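Local atomic coordinates of CymD (Pseudomonas putida, PDB entry 6Z34), a protein that forms a FadL-family outer-membrane beta-barrel channel for the uptake of monoaromatic hydrocarbons during their biodegradation, a process linked to lateral diffusion. Residues L32-L37 / G221-L226; T54-V59 / S422-V427; V236-N241 / L282-S287; G356-Q361 / T378-G383. All coordinates share one frame; numbering follows the deposited sequence.

All four contacts belong to one FadL-type barrel plugged by an N-terminal hatch. Contact 2 joins its first strand, 43-58, to its last, 422-437, so contacts 3 and 4 both fall within the chain that it spans. Contacts 1, 3 and 4 follow in series, while the segments of contacts 1 and 2 alternate. Contact 1 sets the hatch against wall strand 198-229. Its centre is about 9 Å from that of contact 3, whose strand 234-259 is the next along the wall. Contacts 2 and 4 have centres about 14 Å apart, whereas those of contacts 1 and 2 are about 31 Å apart, on opposite sides of the chain's centre.

Contact 1. Residues L32-L37 / G221-L226; sequences LNPATL and GGRLGL
In the hatch that plugs a FadL barrel, the turn N33-P34-A35 is laid against the inner wall at R223, G225 and L226. N33 has CG anti to its backbone N (chi1 -178°), and a chi2 of 7° sets the turn of the amide: ND2 donates to L226 O at 3.0 Å, with the acceptor nearly in the amide plane but the donor above the carbonyl plane, and also bonds to A21 O. OD1 takes the A35 backbone N at 3.1 Å, an Asx turn that holds the amide from its other end. That same OD1 rests 3.3 Å from G225 CA; a CB on G225 would run into it. Beyond the turn, A35 CB presses on L226 CA at 3.6 Å. R223 CG meets P34 CD at 3.7 Å, while R223 CD lies 3.3 Å from L32 O, which is at the edge of the guanidinium. The buried charge is paired by a salt bridge from NH2 to D158, and NE bonds to N241 OD1. Strand 198-229 is flanked by strand 151-171, which bears D158, along one edge and by strand 234-259 along the other, and P34 extends across to S156 and to S142 of strand 131-146.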
loop_
_atom_site.group_PDB
_atom_site.type_symbol
_atom_site.label_atom_id
_atom_site.label_comp_id
_atom_site.label_asym_id
_atom_site.label_seq_id
_atom_site.Cartn_x
_atom_site.Cartn_y
_atom_site.Cartn_z
ATOM N N LEU A 32 1.338 2.113 -11.147
ATOM C CA LEU A 32 2.765 2.391 -11.027
ATOM C C LEU A 32 3.095 3.544 -11.956
ATOM O O LEU A 32 2.974 4.719 -11.574
ATOM C CB LEU A 32 3.615 1.161 -11.341
ATOM C CG LEU A 32 4.967 1.218 -10.609
ATOM C CD1 LEU A 32 5.406 -0.178 -10.200
ATOM C CD2 LEU A 32 6.064 1.917 -11.408
ATOM N N ASN A 33 3.479 3.229 -13.187
ATOM C CA ASN A 33 3.652 4.265 -14.201
ATOM C C ASN A 33 2.633 3.995 -15.294
ATOM O O ASN A 33 2.825 3.094 -16.134
ATOM C CB ASN A 33 5.078 4.311 -14.751
ATOM C CG ASN A 33 5.277 5.436 -15.786
ATOM O OD1 ASN A 33 4.384 6.282 -16.007
ATOM N ND2 ASN A 33 6.450 5.453 -16.421
ATOM N N PRO A 34 1.520 4.724 -15.305
ATOM C CA PRO A 34 0.494 4.482 -16.327
ATOM C C PRO A 34 0.978 4.721 -17.749
ATOM O O PRO A 34 0.339 4.229 -18.685
ATOM C CB PRO A 34 -0.632 5.454 -15.937
ATOM C CG PRO A 34 -0.059 6.359 -14.888
ATOM C CD PRO A 34 1.071 5.649 -14.251
ATOM N N ALA A 35 2.099 5.420 -17.955
ATOM C CA ALA A 35 2.618 5.555 -19.316
ATOM C C ALA A 35 2.955 4.198 -19.912
ATOM O O ALA A 35 2.925 4.044 -21.141
ATOM C CB ALA A 35 3.850 6.464 -19.347
ATOM N N THR A 36 3.227 3.184 -19.070
ATOM C CA THR A 36 3.609 1.884 -19.627
ATOM C C THR A 36 2.435 1.156 -20.271
ATOM O O THR A 36 2.657 0.163 -20.971
ATOM C CB THR A 36 4.234 0.968 -18.573
ATOM O OG1 THR A 36 3.323 0.775 -17.491
ATOM C CG2 THR A 36 5.613 1.537 -18.068
ATOM N N LEU A 37 1.201 1.614 -20.038
ATOM C CA LEU A 37 0.044 0.978 -20.651
ATOM C C LEU A 37 0.057 1.075 -22.167
ATOM O O LEU A 37 -0.536 0.217 -22.823
ATOM C CB LEU A 37 -1.238 1.599 -20.117
ATOM C CG LEU A 37 -1.404 1.475 -18.613
ATOM C CD1 LEU A 37 -2.558 2.356 -18.175
ATOM C CD2 LEU A 37 -1.606 0.003 -18.258
ATOM N N GLY A 221 -6.229 10.226 -4.650
ATOM C CA GLY A 221 -4.820 10.196 -4.998
ATOM C C GLY A 221 -4.572 10.190 -6.505
ATOM O O GLY A 221 -5.475 10.492 -7.297
ATOM N N GLY A 222 -3.365 9.851 -6.925
ATOM C CA GLY A 222 -3.086 9.821 -8.346
ATOM C C GLY A 222 -1.598 9.832 -8.610
ATOM O O GLY A 222 -0.773 9.918 -7.690
ATOM N N ARG A 223 -1.275 9.736 -9.904
ATOM C CA ARG A 223 0.097 9.692 -10.383
ATOM C C ARG A 223 0.165 10.251 -11.798
ATOM O O ARG A 223 -0.829 10.272 -12.525
ATOM C CB ARG A 223 0.657 8.261 -10.334
ATOM C CG ARG A 223 -0.144 7.208 -11.096
ATOM C CD ARG A 223 0.070 5.837 -10.501
ATOM N NE ARG A 223 -0.316 5.907 -9.107
ATOM C CZ ARG A 223 -1.561 5.732 -8.695
ATOM N NH1 ARG A 223 -2.507 5.440 -9.585
ATOM N NH2 ARG A 223 -1.859 5.873 -7.408
ATOM N N LEU A 224 1.364 10.706 -12.173
ATOM C CA LEU A 224 1.642 11.330 -13.462
ATOM C C LEU A 224 3.031 10.885 -13.902
ATOM O O LEU A 224 4.013 11.180 -13.217
ATOM C CB LEU A 224 1.579 12.858 -13.365
ATOM C CG LEU A 224 1.906 13.587 -14.681
ATOM C CD1 LEU A 224 0.976 13.147 -15.865
ATOM C CD2 LEU A 224 1.894 15.100 -14.492
ATOM N N GLY A 225 3.125 10.166 -15.029
ATOM C CA GLY A 225 4.380 9.569 -15.431
ATOM C C GLY A 225 4.605 9.668 -16.927
ATOM O O GLY A 225 3.730 10.089 -17.678
ATOM N N LEU A 226 5.807 9.272 -17.345
ATOM C CA LEU A 226 6.144 9.202 -18.764
ATOM C C LEU A 226 7.153 8.084 -18.989
ATOM O O LEU A 226 7.793 7.605 -18.052
ATOM C CB LEU A 226 6.687 10.531 -19.305
ATOM C CG LEU A 226 8.031 11.039 -18.764
ATOM C CD1 LEU A 226 9.209 10.526 -19.571
ATOM C CD2 LEU A 226 8.062 12.553 -18.726
#

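Contact 2. Residues T54-V59 / S422-V427; sequences TAELEV and SHSQIV
Strands 54-58 and 422-427 run antiparallel, their axes 4.7 Å apart at closest and 169° between directions, with T54-I426, E56-S424 and E58-S422 as hydrogen-bonded pairs and A55-Q425 and L57-H423 as non-hydrogen-bonded ones. E56 O has two donors, which come from opposite faces of its plane: the S424 backbone N at 2.9 Å and H423 ND1 at 3.0 Å. In H423, CG is anti to the backbone N (chi1 -169°), and the ring, with chi2 at 26°, presents ND1 to E56 O on the partner strand; the acceptor lies close to the ring plane, and this second bond fixes the rotation of the ring. A55 CB approaches CE1 of the same ring at 4.0 Å. On the other side of the strands, S422 OG donates to E58 OE1 at 2.7 Å, meeting it from above the carboxylate plane. E58 OE2 sits 2.9 Å from S422 O and 3.2 Å from E56 OE2, all acceptors, an arrangement that may favour a protonated carboxylate. An alanine in place of E58 would probably leave the S422 hydroxyl without this acceptor and freer to turn. L57 CD1 packs on S422 O at 3.3 Å. Pairing of the first wall strand, 43-58, with the last, 422-437, is the seam that closes a beta barrel, here the 14-stranded barrel of the FadL family.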
loop_
_atom_site.group_PDB
_atom_site.type_symbol
_atom_site.label_atom_id
_atom_site.label_comp_id
_atom_site.label_asym_id
_atom_site.label_seq_id
_atom_site.Cartn_x
_atom_site.Cartn_y
_atom_site.Cartn_z
ATOM N N THR A 54 1.390 -13.686 3.975
ATOM C CA THR A 54 1.574 -14.284 5.288
ATOM C C THR A 54 2.841 -13.717 5.914
ATOM O O THR A 54 3.883 -13.623 5.255
ATOM C CB THR A 54 1.670 -15.806 5.192
ATOM O OG1 THR A 54 2.655 -16.156 4.211
ATOM C CG2 THR A 54 0.322 -16.392 4.790
ATOM N N ALA A 55 2.752 -13.336 7.181
ATOM C CA ALA A 55 3.874 -12.726 7.871
ATOM C C ALA A 55 4.196 -13.498 9.141
ATOM O O ALA A 55 3.381 -14.272 9.648
ATOM C CB ALA A 55 3.588 -11.262 8.203
ATOM N N GLU A 56 5.412 -13.279 9.642
ATOM C CA GLU A 56 5.906 -13.935 10.844
ATOM C C GLU A 56 6.851 -12.971 11.540
ATOM O O GLU A 56 7.597 -12.242 10.883
ATOM C CB GLU A 56 6.635 -15.250 10.527
ATOM C CG GLU A 56 7.763 -15.596 11.500
ATOM C CD GLU A 56 8.788 -16.548 10.911
ATOM O OE1 GLU A 56 8.440 -17.309 9.979
ATOM O OE2 GLU A 56 9.944 -16.535 11.383
ATOM N N LEU A 57 6.826 -12.967 12.866
ATOM C CA LEU A 57 7.651 -12.033 13.615
ATOM C C LEU A 57 8.277 -12.760 14.791
ATOM O O LEU A 57 7.565 -13.270 15.658
ATOM C CB LEU A 57 6.818 -10.834 14.070
ATOM C CG LEU A 57 7.265 -10.019 15.264
ATOM C CD1 LEU A 57 8.657 -9.473 15.022
ATOM C CD2 LEU A 57 6.279 -8.879 15.423
ATOM N N GLU A 58 9.611 -12.798 14.809
ATOM C CA GLU A 58 10.386 -13.481 15.839
ATOM C C GLU A 58 10.753 -12.510 16.956
ATOM O O GLU A 58 11.125 -11.360 16.692
ATOM C CB GLU A 58 11.658 -14.081 15.231
ATOM C CG GLU A 58 11.417 -15.040 14.064
ATOM C CD GLU A 58 11.955 -14.508 12.743
ATOM O OE1 GLU A 58 13.089 -14.883 12.371
ATOM O OE2 GLU A 58 11.245 -13.728 12.065
ATOM N N VAL A 59 10.662 -12.994 18.198
ATOM C CA VAL A 59 10.941 -12.215 19.418
ATOM C C VAL A 59 10.528 -10.747 19.301
ATOM O O VAL A 59 9.927 -10.180 20.211
ATOM C CB VAL A 59 12.433 -12.317 19.823
ATOM C CG1 VAL A 59 12.716 -11.467 21.058
ATOM C CG2 VAL A 59 12.830 -13.766 20.074
ATOM N N SER A 422 13.032 -9.894 14.535
ATOM C CA SER A 422 13.203 -10.465 13.209
ATOM C C SER A 422 11.837 -10.558 12.547
ATOM O O SER A 422 10.877 -11.028 13.164
ATOM C CB SER A 422 13.875 -11.837 13.286
ATOM O OG SER A 422 14.066 -12.385 11.995
ATOM N N HIS A 423 11.749 -10.102 11.299
ATOM C CA HIS A 423 10.478 -10.016 10.591
ATOM C C HIS A 423 10.604 -10.712 9.244
ATOM O O HIS A 423 11.459 -10.345 8.434
ATOM C CB HIS A 423 10.054 -8.557 10.405
ATOM C CG HIS A 423 8.645 -8.398 9.934
ATOM N ND1 HIS A 423 7.671 -9.345 10.169
ATOM C CD2 HIS A 423 8.047 -7.412 9.224
ATOM C CE1 HIS A 423 6.532 -8.946 9.630
ATOM N NE2 HIS A 423 6.735 -7.777 9.049
ATOM N N SER A 424 9.748 -11.705 9.008
ATOM C CA SER A 424 9.757 -12.506 7.791
ATOM C C SER A 424 8.390 -12.430 7.113
ATOM O O SER A 424 7.347 -12.522 7.770
ATOM C CB SER A 424 10.124 -13.962 8.109
ATOM O OG SER A 424 9.830 -14.825 7.028
ATOM N N GLN A 425 8.388 -12.262 5.795
ATOM C CA GLN A 425 7.130 -12.043 5.101
ATOM C C GLN A 425 7.185 -12.646 3.705
ATOM O O GLN A 425 8.149 -12.425 2.963
ATOM C CB GLN A 425 6.816 -10.551 5.029
ATOM C CG GLN A 425 5.552 -10.235 4.290
ATOM C CD GLN A 425 5.349 -8.749 4.119
ATOM O OE1 GLN A 425 5.675 -8.177 3.069
ATOM N NE2 GLN A 425 4.804 -8.107 5.151
ATOM N N ILE A 426 6.140 -13.398 3.358
ATOM C CA ILE A 426 6.029 -14.071 2.070
ATOM C C ILE A 426 4.779 -13.557 1.374
ATOM O O ILE A 426 3.669 -13.658 1.916
ATOM C CB ILE A 426 5.975 -15.597 2.231
ATOM C CG1 ILE A 426 7.300 -16.118 2.785
ATOM C CG2 ILE A 426 5.635 -16.255 0.910
ATOM C CD1 ILE A 426 7.393 -17.624 2.838
ATOM N N VAL A 427 4.956 -13.020 0.174
ATOM C CA VAL A 427 3.868 -12.473 -0.622
ATOM C C VAL A 427 3.746 -13.347 -1.863
ATOM O O VAL A 427 4.653 -13.374 -2.708
ATOM C CB VAL A 427 4.119 -11.010 -1.007
ATOM C CG1 VAL A 427 2.971 -10.480 -1.858
ATOM C CG2 VAL A 427 4.303 -10.166 0.229
#

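Contact 3. Residues V236-N241 / L282-S287; sequences VGIVYN and LVAGIS
V283 O receives the backbone N of V239 at 2.8 Å with an N-H...O angle of 163°. A weaker CA-H...O contact reaches the same V283 O from I238 CA at 3.3 Å. The return bond, V283 N to V239 O, completes that pair, and G237 and G285 make the same two-way exchange further along the strands. I238 carries the side-chain packing on one face. Its CG1 is anti to the backbone N (chi1 177°), and a chi2 of 75° turns CD1 toward the partner strand, where I238 CD1 settles between L282 CD1 at 3.5 Å and A284 CB at 3.7 Å. An alanine in place of I238 would probably open a gap between L282 and A284 and leave the leucine tip less firmly placed. L282 CD1 also meets Y240 CD1 at 3.9 Å, lying in the ring plane at its edge, with the two side chains crossing at about a right angle. On the opposite face V239 and V283 lie side by side, V239 CG1 3.7 Å from V283 CB. That face looks to the hatch: V239 touches N33, and V283 touches A21. G237 and G285, which have no side chains, continue it. An apolar face on one side and the hatch on the other fit the wall of a plugged FadL-type barrel, in which strands 234-259 and 281-289 are neighbours.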
loop_
_atom_site.group_PDB
_atom_site.type_symbol
_atom_site.label_atom_id
_atom_site.label_comp_id
_atom_site.label_asym_id
_atom_site.label_seq_id
_atom_site.Cartn_x
_atom_site.Cartn_y
_atom_site.Cartn_z
ATOM N N VAL A 236 13.456 4.519 -20.748
ATOM C CA VAL A 236 13.543 5.120 -19.426
ATOM C C VAL A 236 12.149 5.613 -19.041
ATOM O O VAL A 236 11.350 6.006 -19.901
ATOM C CB VAL A 236 14.612 6.242 -19.393
ATOM C CG1 VAL A 236 14.276 7.352 -20.349
ATOM C CG2 VAL A 236 14.767 6.792 -17.999
ATOM N N GLY A 237 11.840 5.534 -17.750
ATOM C CA GLY A 237 10.517 5.882 -17.257
ATOM C C GLY A 237 10.596 6.635 -15.943
ATOM O O GLY A 237 11.480 6.398 -15.111
ATOM N N ILE A 238 9.660 7.561 -15.766
ATOM C CA ILE A 238 9.608 8.383 -14.559
ATOM C C ILE A 238 8.147 8.603 -14.204
ATOM O O ILE A 238 7.331 8.933 -15.074
ATOM C CB ILE A 238 10.345 9.736 -14.747
ATOM C CG1 ILE A 238 10.216 10.623 -13.518
ATOM C CG2 ILE A 238 9.784 10.541 -15.870
ATOM C CD1 ILE A 238 11.072 10.204 -12.386
ATOM N N VAL A 239 7.806 8.411 -12.926
ATOM C CA VAL A 239 6.439 8.656 -12.478
ATOM C C VAL A 239 6.466 9.313 -11.111
ATOM O O VAL A 239 7.200 8.890 -10.212
ATOM C CB VAL A 239 5.576 7.369 -12.462
ATOM C CG1 VAL A 239 6.179 6.300 -11.567
ATOM C CG2 VAL A 239 4.153 7.700 -12.017
ATOM N N TYR A 240 5.658 10.357 -10.963
ATOM C CA TYR A 240 5.424 11.002 -9.683
ATOM C C TYR A 240 4.053 10.608 -9.146
ATOM O O TYR A 240 3.028 10.817 -9.806
ATOM C CB TYR A 240 5.534 12.515 -9.805
ATOM C CG TYR A 240 5.465 13.221 -8.467
ATOM C CD1 TYR A 240 6.558 13.228 -7.603
ATOM C CD2 TYR A 240 4.314 13.897 -8.076
ATOM C CE1 TYR A 240 6.503 13.893 -6.374
ATOM C CE2 TYR A 240 4.252 14.564 -6.857
ATOM C CZ TYR A 240 5.342 14.557 -6.013
ATOM O OH TYR A 240 5.245 15.227 -4.818
ATOM N N ASN A 241 4.040 10.057 -7.942
ATOM C CA ASN A 241 2.819 9.628 -7.280
ATOM C C ASN A 241 2.408 10.711 -6.286
ATOM O O ASN A 241 3.216 11.133 -5.455
ATOM C CB ASN A 241 3.062 8.286 -6.593
ATOM C CG ASN A 241 1.791 7.531 -6.334
ATOM O OD1 ASN A 241 1.513 6.542 -7.002
ATOM N ND2 ASN A 241 1.017 7.974 -5.346
ATOM N N LEU A 282 8.392 9.345 -5.890
ATOM C CA LEU A 282 8.983 9.537 -7.200
ATOM C C LEU A 282 9.695 8.250 -7.560
ATOM O O LEU A 282 10.522 7.766 -6.780
ATOM C CB LEU A 282 9.954 10.718 -7.203
ATOM C CG LEU A 282 10.587 11.026 -8.564
ATOM C CD1 LEU A 282 9.560 11.614 -9.548
ATOM C CD2 LEU A 282 11.776 11.958 -8.391
ATOM N N VAL A 283 9.358 7.688 -8.721
ATOM C CA VAL A 283 10.000 6.481 -9.229
ATOM C C VAL A 283 10.646 6.809 -10.563
ATOM O O VAL A 283 9.973 7.280 -11.489
ATOM C CB VAL A 283 9.001 5.331 -9.392
ATOM C CG1 VAL A 283 9.726 4.077 -9.856
ATOM C CG2 VAL A 283 8.253 5.094 -8.091
ATOM N N ALA A 284 11.943 6.557 -10.665
ATOM C CA ALA A 284 12.678 6.655 -11.914
ATOM C C ALA A 284 13.293 5.299 -12.212
ATOM O O ALA A 284 13.781 4.614 -11.302
ATOM C CB ALA A 284 13.771 7.720 -11.847
ATOM N N GLY A 285 13.261 4.904 -13.482
ATOM C CA GLY A 285 13.781 3.586 -13.779
ATOM C C GLY A 285 14.066 3.395 -15.252
ATOM O O GLY A 285 13.820 4.269 -16.091
ATOM N N ILE A 286 14.580 2.213 -15.557
ATOM C CA ILE A 286 15.059 1.915 -16.891
ATOM C C ILE A 286 14.795 0.445 -17.170
ATOM O O ILE A 286 14.840 -0.395 -16.263
ATOM C CB ILE A 286 16.555 2.272 -17.011
ATOM C CG1 ILE A 286 17.141 1.797 -18.326
ATOM C CG2 ILE A 286 17.310 1.644 -15.904
ATOM C CD1 ILE A 286 18.575 2.239 -18.484
ATOM N N SER A 287 14.472 0.157 -18.436
ATOM C CA SER A 287 14.312 -1.193 -18.957
ATOM C C SER A 287 15.210 -1.378 -20.176
ATOM O O SER A 287 15.233 -0.528 -21.074
ATOM C CB SER A 287 12.869 -1.465 -19.364
ATOM O OG SER A 287 12.746 -2.796 -19.816
#

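Contact 4. Residues G356-Q361 / T378-G383; sequences GVHYAQ and TTSLSG
H358 carries CG anti to its backbone N (chi1 177°), and S380 turns OG to an unusual chi1 of 93°; together these torsions bring S380 OG to 3.1 Å from H358 CB, with the imidazole standing obliquely beyond it. No hydrogen bond joins the two side chains, so the approach is packing alone. S382 OG lies between its backbone N and carbonyl carbon, over the neighbouring strand, where G356 CA is 3.4 Å away; a CB on G356 would clash with this oxygen. Strands 351-362 and 378-388 are consecutive in the antiparallel wall of the FadL barrel, their segment axes inclined at 168°. G356-S382, H358-S380 and A360-T378 are the hydrogen-bonded pairs, with A360 N 2.9 Å from T378 O. The face holding H358, S380 and S382 is turned to the hatch: H358 touches L6, and S382 OG has weak bonds with Q14 and G17. A360 CB meets T378 CG2 at 3.4 Å on that same face, tighter than usual van der Waals contact. On the reverse face V357 and L381 lie side by side on the barrel surface, V357 CG2 3.5 Å from L381 CD1, and Y359 CD2 rests 3.7 Å from T379 CG2.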
loop_
_atom_site.group_PDB
_atom_site.type_symbol
_atom_site.label_atom_id
_atom_site.label_comp_id
_atom_site.label_asym_id
_atom_site.label_seq_id
_atom_site.Cartn_x
_atom_site.Cartn_y
_atom_site.Cartn_z
ATOM N N GLY A 356 14.033 -11.258 -9.066
ATOM C CA GLY A 356 14.277 -9.881 -8.679
ATOM C C GLY A 356 14.822 -9.740 -7.278
ATOM O O GLY A 356 14.729 -10.655 -6.452
ATOM N N VAL A 357 15.389 -8.560 -7.017
ATOM C CA VAL A 357 15.896 -8.184 -5.710
ATOM C C VAL A 357 15.331 -6.819 -5.356
ATOM O O VAL A 357 15.259 -5.921 -6.202
ATOM C CB VAL A 357 17.437 -8.150 -5.678
ATOM C CG1 VAL A 357 17.926 -7.730 -4.312
ATOM C CG2 VAL A 357 18.001 -9.502 -6.027
ATOM N N HIS A 358 14.964 -6.655 -4.093
ATOM C CA HIS A 358 14.344 -5.438 -3.603
ATOM C C HIS A 358 15.082 -4.981 -2.347
ATOM O O HIS A 358 15.387 -5.803 -1.476
ATOM C CB HIS A 358 12.870 -5.720 -3.340
ATOM C CG HIS A 358 12.124 -4.574 -2.756
ATOM N ND1 HIS A 358 11.911 -4.438 -1.403
ATOM C CD2 HIS A 358 11.537 -3.508 -3.343
ATOM C CE1 HIS A 358 11.223 -3.334 -1.180
ATOM N NE2 HIS A 358 10.975 -2.756 -2.341
ATOM N N TYR A 359 15.389 -3.684 -2.260
ATOM C CA TYR A 359 16.141 -3.134 -1.128
ATOM C C TYR A 359 15.566 -1.772 -0.766
ATOM O O TYR A 359 15.638 -0.825 -1.560
ATOM C CB TYR A 359 17.632 -3.020 -1.447
ATOM C CG TYR A 359 18.484 -2.385 -0.354
ATOM C CD1 TYR A 359 18.582 -0.997 -0.226
ATOM C CD2 TYR A 359 19.207 -3.170 0.531
ATOM C CE1 TYR A 359 19.364 -0.421 0.751
ATOM C CE2 TYR A 359 19.989 -2.597 1.517
ATOM C CZ TYR A 359 20.060 -1.227 1.622
ATOM O OH TYR A 359 20.835 -0.671 2.609
ATOM N N ALA A 360 15.022 -1.669 0.443
ATOM C CA ALA A 360 14.422 -0.446 0.953
ATOM C C ALA A 360 15.177 0.013 2.197
ATOM O O ALA A 360 15.544 -0.801 3.051
ATOM C CB ALA A 360 12.949 -0.658 1.276
ATOM N N GLN A 361 15.416 1.314 2.291
ATOM C CA GLN A 361 16.216 1.862 3.376
ATOM C C GLN A 361 15.867 3.331 3.549
ATOM O O GLN A 361 15.521 4.015 2.583
ATOM C CB GLN A 361 17.712 1.694 3.092
ATOM C CG GLN A 361 18.632 2.408 4.052
ATOM C CD GLN A 361 18.552 1.831 5.443
ATOM O OE1 GLN A 361 17.650 2.157 6.219
ATOM N NE2 GLN A 361 19.492 0.952 5.763
ATOM N N THR A 378 15.333 -3.162 4.790
ATOM C CA THR A 378 14.558 -4.348 4.469
ATOM C C THR A 378 14.957 -4.823 3.081
ATOM O O THR A 378 15.043 -4.020 2.149
ATOM C CB THR A 378 13.058 -4.076 4.555
ATOM O OG1 THR A 378 12.341 -5.152 3.934
ATOM C CG2 THR A 378 12.705 -2.759 3.903
ATOM N N THR A 379 15.261 -6.110 2.966
ATOM C CA THR A 379 15.634 -6.721 1.700
ATOM C C THR A 379 14.613 -7.792 1.338
ATOM O O THR A 379 14.050 -8.455 2.214
ATOM C CB THR A 379 17.022 -7.350 1.760
ATOM O OG1 THR A 379 17.028 -8.384 2.751
ATOM C CG2 THR A 379 18.097 -6.300 2.115
ATOM N N SER A 380 14.365 -7.959 0.042
ATOM C CA SER A 380 13.475 -9.027 -0.381
ATOM C C SER A 380 13.975 -9.612 -1.690
ATOM O O SER A 380 14.515 -8.895 -2.534
ATOM C CB SER A 380 12.032 -8.537 -0.518
ATOM O OG SER A 380 11.750 -8.133 -1.837
ATOM N N LEU A 381 13.827 -10.928 -1.820
ATOM C CA LEU A 381 14.145 -11.674 -3.027
ATOM C C LEU A 381 12.846 -12.199 -3.635
ATOM O O LEU A 381 11.939 -12.615 -2.906
ATOM C CB LEU A 381 15.076 -12.846 -2.722
ATOM C CG LEU A 381 16.569 -12.611 -2.477
ATOM C CD1 LEU A 381 17.231 -11.984 -3.690
ATOM C CD2 LEU A 381 16.815 -11.764 -1.228
ATOM N N SER A 382 12.758 -12.200 -4.966
ATOM C CA SER A 382 11.527 -12.592 -5.641
ATOM C C SER A 382 11.811 -13.460 -6.863
ATOM O O SER A 382 12.897 -13.424 -7.458
ATOM C CB SER A 382 10.707 -11.371 -6.060
ATOM O OG SER A 382 11.475 -10.495 -6.863
ATOM N N GLY A 383 10.798 -14.253 -7.226
ATOM C CA GLY A 383 10.792 -15.016 -8.457
ATOM C C GLY A 383 9.368 -15.155 -8.954
ATOM O O GLY A 383 8.404 -14.882 -8.232
#